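Local coordinates for AcrH (Aeromonas hydrophila, PDB 3WXX), which acts as the type III secretion chaperone of the translocator AopB, binding it in a one-to-one complex, probably to keep it soluble before secretion, at the interface of chains A and B. Numbering follows the deposited sequence. Chains: chain A, AcrH; chain B, AopB.

Contact 1: the interface of chains A and B. Residues chain A 21, 25-26, 28-29, 51, 55; chain B 25, 28-29, 32.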
loop_
_atom_site.group_PDB
_atom_site.type_symbol
_atom_site.label_atom_id
_atom_site.label_comp_id
_atom_site.label_asym_id
_atom_site.label_seq_id
_atom_site.Cartn_x
_atom_site.Cartn_y
_atom_site.Cartn_z
ATOM N N VAL A 21 -18.489 2.993 8.137
ATOM C CA VAL A 21 -17.834 4.300 8.201
ATOM C C VAL A 21 -18.233 5.107 6.965
ATOM O O VAL A 21 -18.123 4.620 5.855
ATOM C CB VAL A 21 -16.316 4.159 8.295
ATOM C CG1 VAL A 21 -15.658 5.506 8.150
ATOM C CG2 VAL A 21 -15.933 3.551 9.617
ATOM N N THR A 25 -17.064 10.830 7.050
ATOM C CA THR A 25 -16.160 10.686 8.203
ATOM C C THR A 25 -14.722 10.432 7.724
ATOM O O THR A 25 -13.740 10.936 8.304
ATOM C CB THR A 25 -16.567 9.552 9.155
ATOM O OG1 THR A 25 -17.946 9.685 9.524
ATOM C CG2 THR A 25 -15.719 9.603 10.414
ATOM N N LEU A 26 -14.607 9.644 6.660
ATOM C CA LEU A 26 -13.309 9.293 6.093
ATOM C C LEU A 26 -12.658 10.546 5.532
ATOM O O LEU A 26 -11.465 10.797 5.750
ATOM C CB LEU A 26 -13.496 8.267 4.991
ATOM C CG LEU A 26 -12.531 7.097 4.940
ATOM C CD1 LEU A 26 -12.468 6.330 6.248
ATOM C CD2 LEU A 26 -12.979 6.164 3.840
ATOM N N GLN A 28 -13.143 13.500 6.572
ATOM C CA GLN A 28 -12.725 14.327 7.696
ATOM C C GLN A 28 -11.332 13.931 8.105
ATOM O O GLN A 28 -10.443 14.774 8.229
ATOM C CB GLN A 28 -13.681 14.153 8.866
ATOM C CG GLN A 28 -14.831 15.151 8.844
ATOM C CD GLN A 28 -15.997 14.702 9.718
ATOM O OE1 GLN A 28 -15.811 14.307 10.874
ATOM N NE2 GLN A 28 -17.203 14.736 9.159
ATOM N N LEU A 29 -11.142 12.631 8.235
ATOM C CA LEU A 29 -9.843 12.092 8.585
ATOM C C LEU A 29 -8.770 12.380 7.520
ATOM O O LEU A 29 -7.610 12.597 7.873
ATOM C CB LEU A 29 -9.983 10.602 8.828
ATOM C CG LEU A 29 -8.780 9.843 9.325
ATOM C CD1 LEU A 29 -8.236 10.435 10.602
ATOM C CD2 LEU A 29 -9.215 8.410 9.560
ATOM N N ALA A 51 -3.964 4.812 8.945
ATOM C CA ALA A 51 -5.304 4.381 9.311
ATOM C C ALA A 51 -6.162 4.420 8.104
ATOM O O ALA A 51 -6.921 3.494 7.834
ATOM C CB ALA A 51 -5.883 5.287 10.381
ATOM N N LEU A 55 -8.374 1.559 6.303
ATOM C CA LEU A 55 -9.833 1.735 6.198
ATOM C C LEU A 55 -10.342 1.590 4.785
ATOM O O LEU A 55 -11.392 1.003 4.572
ATOM C CB LEU A 55 -10.260 3.094 6.773
ATOM C CG LEU A 55 -10.167 3.135 8.302
ATOM C CD1 LEU A 55 -10.158 4.546 8.837
ATOM C CD2 LEU A 55 -11.297 2.335 8.918
ATOM N N LEU B 25 -12.730 11.041 15.408
ATOM C CA LEU B 25 -11.610 10.635 14.567
ATOM C C LEU B 25 -10.621 9.750 15.292
ATOM O O LEU B 25 -9.992 8.900 14.660
ATOM C CB LEU B 25 -10.875 11.855 13.991
ATOM C CG LEU B 25 -11.729 12.677 13.022
ATOM C CD1 LEU B 25 -10.944 13.778 12.324
ATOM C CD2 LEU B 25 -12.419 11.803 11.988
ATOM N N LEU B 28 -12.228 6.405 15.229
ATOM C CA LEU B 28 -11.980 5.842 13.894
ATOM C C LEU B 28 -10.550 5.372 13.672
ATOM O O LEU B 28 -10.328 4.354 13.028
ATOM C CB LEU B 28 -12.318 6.879 12.830
ATOM C CG LEU B 28 -12.306 6.402 11.384
ATOM C CD1 LEU B 28 -13.226 5.205 11.178
ATOM C CD2 LEU B 28 -12.710 7.541 10.466
ATOM N N ARG B 29 -9.585 6.102 14.201
ATOM C CA ARG B 29 -8.206 5.649 14.183
ATOM C C ARG B 29 -8.007 4.420 15.039
ATOM O O ARG B 29 -7.204 3.556 14.680
ATOM C CB ARG B 29 -7.252 6.751 14.642
ATOM C CG ARG B 29 -7.130 7.865 13.614
ATOM C CD ARG B 29 -6.476 9.115 14.174
ATOM N NE ARG B 29 -5.034 8.956 14.339
ATOM C CZ ARG B 29 -4.191 9.969 14.525
ATOM N NH1 ARG B 29 -4.638 11.223 14.587
ATOM N NH2 ARG B 29 -2.888 9.734 14.650
ATOM N N ALA B 32 -9.383 1.389 13.223
ATOM C CA ALA B 32 -8.547 0.981 12.104
ATOM C C ALA B 32 -7.278 0.265 12.544
ATOM O O ALA B 32 -6.823 -0.662 11.866
ATOM C CB ALA B 32 -8.220 2.200 11.234
#
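B:Leu28 of AopB presses its forked tip among A:Val21, A:Thr25, A:Leu29 and A:Leu55 of AcrH, burying 94 Å² where helix 24-42 of AopB lies against helices 23-38 and 42-55 of the chaperone. CG stands anti to the backbone N (chi1 -172°), and the two methyls divide the work. B:Leu28 CD1 runs tip to tip into A:Val21, 3.5 Å from A:Val21 CG2. B:Leu28 CD2 turns to helix 23-38, where it meets the methyl CG2 of A:Thr25 at 3.6 Å and CD2 of A:Leu29 at 3.7 Å. The branch point itself is backed by A:Leu55, whose CD1 lies 3.8 Å from B:Leu28 CG. A:Leu29 also has CG anti to its backbone N (chi1 -175°), which carries its fork toward AopB; there CD2 meets B:Leu28, and A:Leu29 CD1 lies against the aliphatic stem of B:Arg29, 4.1 Å from B:Arg29 CG. B:Leu25, one turn before B:Leu28, rests CD2 on the backbone of helix 23-38, near the carbonyl O of A:Thr25 and the amide N of A:Leu29, with CB of A:Gln28 beside it. One turn after B:Leu28, the small B:Ala32 sets its methyl CB 3.6 Å from CG of A:Leu55 and near the methyl of A:Ala51, which probably allows a close approach of helix 24-42 to helix 42-55. The patch is held by hydrocarbon packing, to which A:Thr25 contributes its methyl. Shape and greasy surface, rather than polar pairing, thus probably let AcrH shelter one face of an N-terminal AopB helix, as suits a chaperone of a membrane-inserting translocator.

Contact 2: the interface of chains A and B. Residues chain A 12-14, 17, 58; chain B 93-94, 97, 100-101, 140, 143.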
loop_
_atom_site.group_PDB
_atom_site.type_symbol
_atom_site.label_atom_id
_atom_site.label_comp_id
_atom_site.label_asym_id
_atom_site.label_seq_id
_atom_site.Cartn_x
_atom_site.Cartn_y
_atom_site.Cartn_z
ATOM N N GLY A 12 -13.815 -6.973 -2.998
ATOM C CA GLY A 12 -13.336 -5.606 -3.000
ATOM C C GLY A 12 -13.964 -4.765 -1.923
ATOM O O GLY A 12 -13.794 -3.549 -1.905
ATOM N N GLY A 13 -14.647 -5.404 -0.982
ATOM C CA GLY A 13 -15.029 -4.693 0.205
ATOM C C GLY A 13 -13.820 -4.292 1.056
ATOM O O GLY A 13 -12.721 -4.910 0.991
ATOM N N THR A 14 -14.059 -3.260 1.860
ATOM C CA THR A 14 -13.068 -2.640 2.699
ATOM C C THR A 14 -13.505 -2.619 4.136
ATOM O O THR A 14 -14.667 -2.777 4.431
ATOM C CB THR A 14 -12.866 -1.203 2.287
ATOM O OG1 THR A 14 -13.930 -0.430 2.818
ATOM C CG2 THR A 14 -12.877 -1.092 0.780
HETATM N N MSE A 17 -16.330 -0.023 4.925
HETATM C CA MSE A 17 -17.643 -0.576 4.660
HETATM C C MSE A 17 -18.100 -1.473 5.786
HETATM O O MSE A 17 -19.263 -1.458 6.189
HETATM C CB MSE A 17 -17.564 -1.357 3.350
HETATM C CG MSE A 17 -17.622 -0.403 2.177
HETATM SE SE MSE A 17 -17.253 -1.477 0.579
HETATM C CE MSE A 17 -16.833 0.055 -0.592
ATOM N N TYR A 58 -8.040 0.707 -1.261
ATOM C CA TYR A 58 -8.099 0.986 -2.714
ATOM C C TYR A 58 -7.951 2.472 -3.085
ATOM O O TYR A 58 -7.771 2.748 -4.243
ATOM C CB TYR A 58 -9.358 0.388 -3.360
ATOM C CG TYR A 58 -9.516 -1.120 -3.160
ATOM C CD1 TYR A 58 -8.870 -2.054 -3.991
ATOM C CD2 TYR A 58 -10.337 -1.611 -2.151
ATOM C CE1 TYR A 58 -9.029 -3.442 -3.784
ATOM C CE2 TYR A 58 -10.517 -2.964 -1.942
ATOM C CZ TYR A 58 -9.865 -3.892 -2.748
ATOM O OH TYR A 58 -10.087 -5.225 -2.449
ATOM N N LYS B 93 -18.766 1.629 -5.321
ATOM C CA LYS B 93 -17.359 1.548 -4.906
ATOM C C LYS B 93 -16.778 0.157 -5.140
ATOM O O LYS B 93 -15.653 0.015 -5.640
ATOM C CB LYS B 93 -17.180 1.947 -3.444
ATOM C CG LYS B 93 -16.896 3.421 -3.219
ATOM C CD LYS B 93 -15.794 3.580 -2.200
ATOM C CE LYS B 93 -15.616 5.020 -1.745
ATOM N NZ LYS B 93 -15.007 5.780 -2.864
ATOM N N ILE B 94 -17.562 -0.870 -4.834
ATOM C CA ILE B 94 -17.071 -2.229 -4.990
ATOM C C ILE B 94 -16.704 -2.530 -6.429
ATOM O O ILE B 94 -15.657 -3.147 -6.697
ATOM C CB ILE B 94 -18.055 -3.264 -4.419
ATOM C CG1 ILE B 94 -18.016 -3.154 -2.884
ATOM C CG2 ILE B 94 -17.679 -4.673 -4.855
ATOM C CD1 ILE B 94 -18.961 -4.093 -2.190
ATOM N N ASN B 97 -13.404 -0.703 -7.230
ATOM C CA ASN B 97 -12.306 -1.449 -6.690
ATOM C C ASN B 97 -12.015 -2.668 -7.520
ATOM O O ASN B 97 -10.830 -2.988 -7.770
ATOM C CB ASN B 97 -12.601 -1.806 -5.214
ATOM C CG ASN B 97 -12.739 -0.573 -4.343
ATOM O OD1 ASN B 97 -12.469 0.561 -4.790
ATOM N ND2 ASN B 97 -13.204 -0.765 -3.133
ATOM N N LYS B 100 -10.149 -1.373 -10.579
ATOM C CA LYS B 100 -8.747 -1.064 -10.212
ATOM C C LYS B 100 -7.898 -2.324 -10.236
ATOM O O LYS B 100 -6.755 -2.316 -10.713
ATOM C CB LYS B 100 -8.689 -0.431 -8.825
ATOM C CG LYS B 100 -9.201 1.010 -8.779
ATOM C CD LYS B 100 -9.285 1.505 -7.349
ATOM C CE LYS B 100 -9.845 2.907 -7.277
ATOM N NZ LYS B 100 -10.432 3.102 -5.917
HETATM N N MSE B 101 -8.431 -3.418 -9.699
HETATM C CA MSE B 101 -7.643 -4.642 -9.628
HETATM C C MSE B 101 -7.520 -5.231 -11.001
HETATM O O MSE B 101 -6.467 -5.756 -11.366
HETATM C CB MSE B 101 -8.272 -5.604 -8.647
HETATM C CG MSE B 101 -8.141 -5.064 -7.234
HETATM SE SE MSE B 101 -8.810 -6.412 -5.954
HETATM C CE MSE B 101 -6.965 -6.824 -5.548
ATOM N N GLY B 140 -9.200 -9.284 -4.010
ATOM C CA GLY B 140 -9.320 -8.386 -2.865
ATOM C C GLY B 140 -8.630 -8.845 -1.586
ATOM O O GLY B 140 -8.216 -8.005 -0.774
ATOM N N ALA B 143 -5.005 -7.859 -2.218
ATOM C CA ALA B 143 -4.830 -6.430 -2.021
ATOM C C ALA B 143 -4.805 -6.121 -0.534
ATOM O O ALA B 143 -3.951 -5.380 -0.076
ATOM C CB ALA B 143 -5.950 -5.649 -2.676
#
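This is a chaperone-translocator interface of mixed character, in which an asparagine of AopB joins two separate segments of AcrH and helps fasten the chaperone's N-terminal region and A:Tyr58 to helix 91-113. B:Asn97 lies over one face of the A:Tyr58 ring: its CB sits 3.7 Å from the ring centroid in a CH-pi contact, and its carboxamide is stacked along the CG-CD2 side, the two planes 20° apart. A chi1 of -62°, with CG anti to the carbonyl carbon, carries the amide across the ring towards A:Gly12. There B:Asn97 ND2 donates to the A:Gly12 carbonyl O at 3.1 Å, a nearly straight bond (173° at H) lying in the planes of both groups, which should fix the rotation of the amide. The methyl CG2 of A:Thr14 faces the ring edge. One turn on, the extended B:Lys100 brings NZ to the backbone O of A:Tyr58 at 3.2 Å, approaching from above the carbonyl plane. The far end of the ring is flanked by selenomethionine B:Met101, whose SE is 3.7 Å from A:Tyr58 CE1, and by the B:Ala143 methyl; the phenol OH packs against CA of B:Gly140. Selenomethionine A:Met17 lays SE 3.9 Å from B:Ile94 CG1. The backbone N of A:Met17 donates a hydrogen bond to A:Thr14 OG1. In AcrH the site combines the stretch between helices 3-11 and 15-18 with the turn between helices 42-55 and 60-72, part of its tetratricopeptide-type helical array; in AopB, helix 91-113 supplies most contacts and helix 126-151 closes the phenol end.

About 17 Å separates the C-alpha centres of contact 1 and contact 2. Their residue sets do not overlap, but the chaperone ties them together: helix 42-55 contributes to contact 1 and leads directly into the turn of contact 2, while helix 15-18 carries A:Met17 of contact 2 just ahead of A:Val21 of contact 1. On the AopB side the elements are far apart in sequence. AcrH therefore engages the N-terminal helix 24-42 of AopB together with helices 91-113 and 126-151, by apolar packing in contact 1 and by added polar bonds in contact 2, which probably steadies their relative placement.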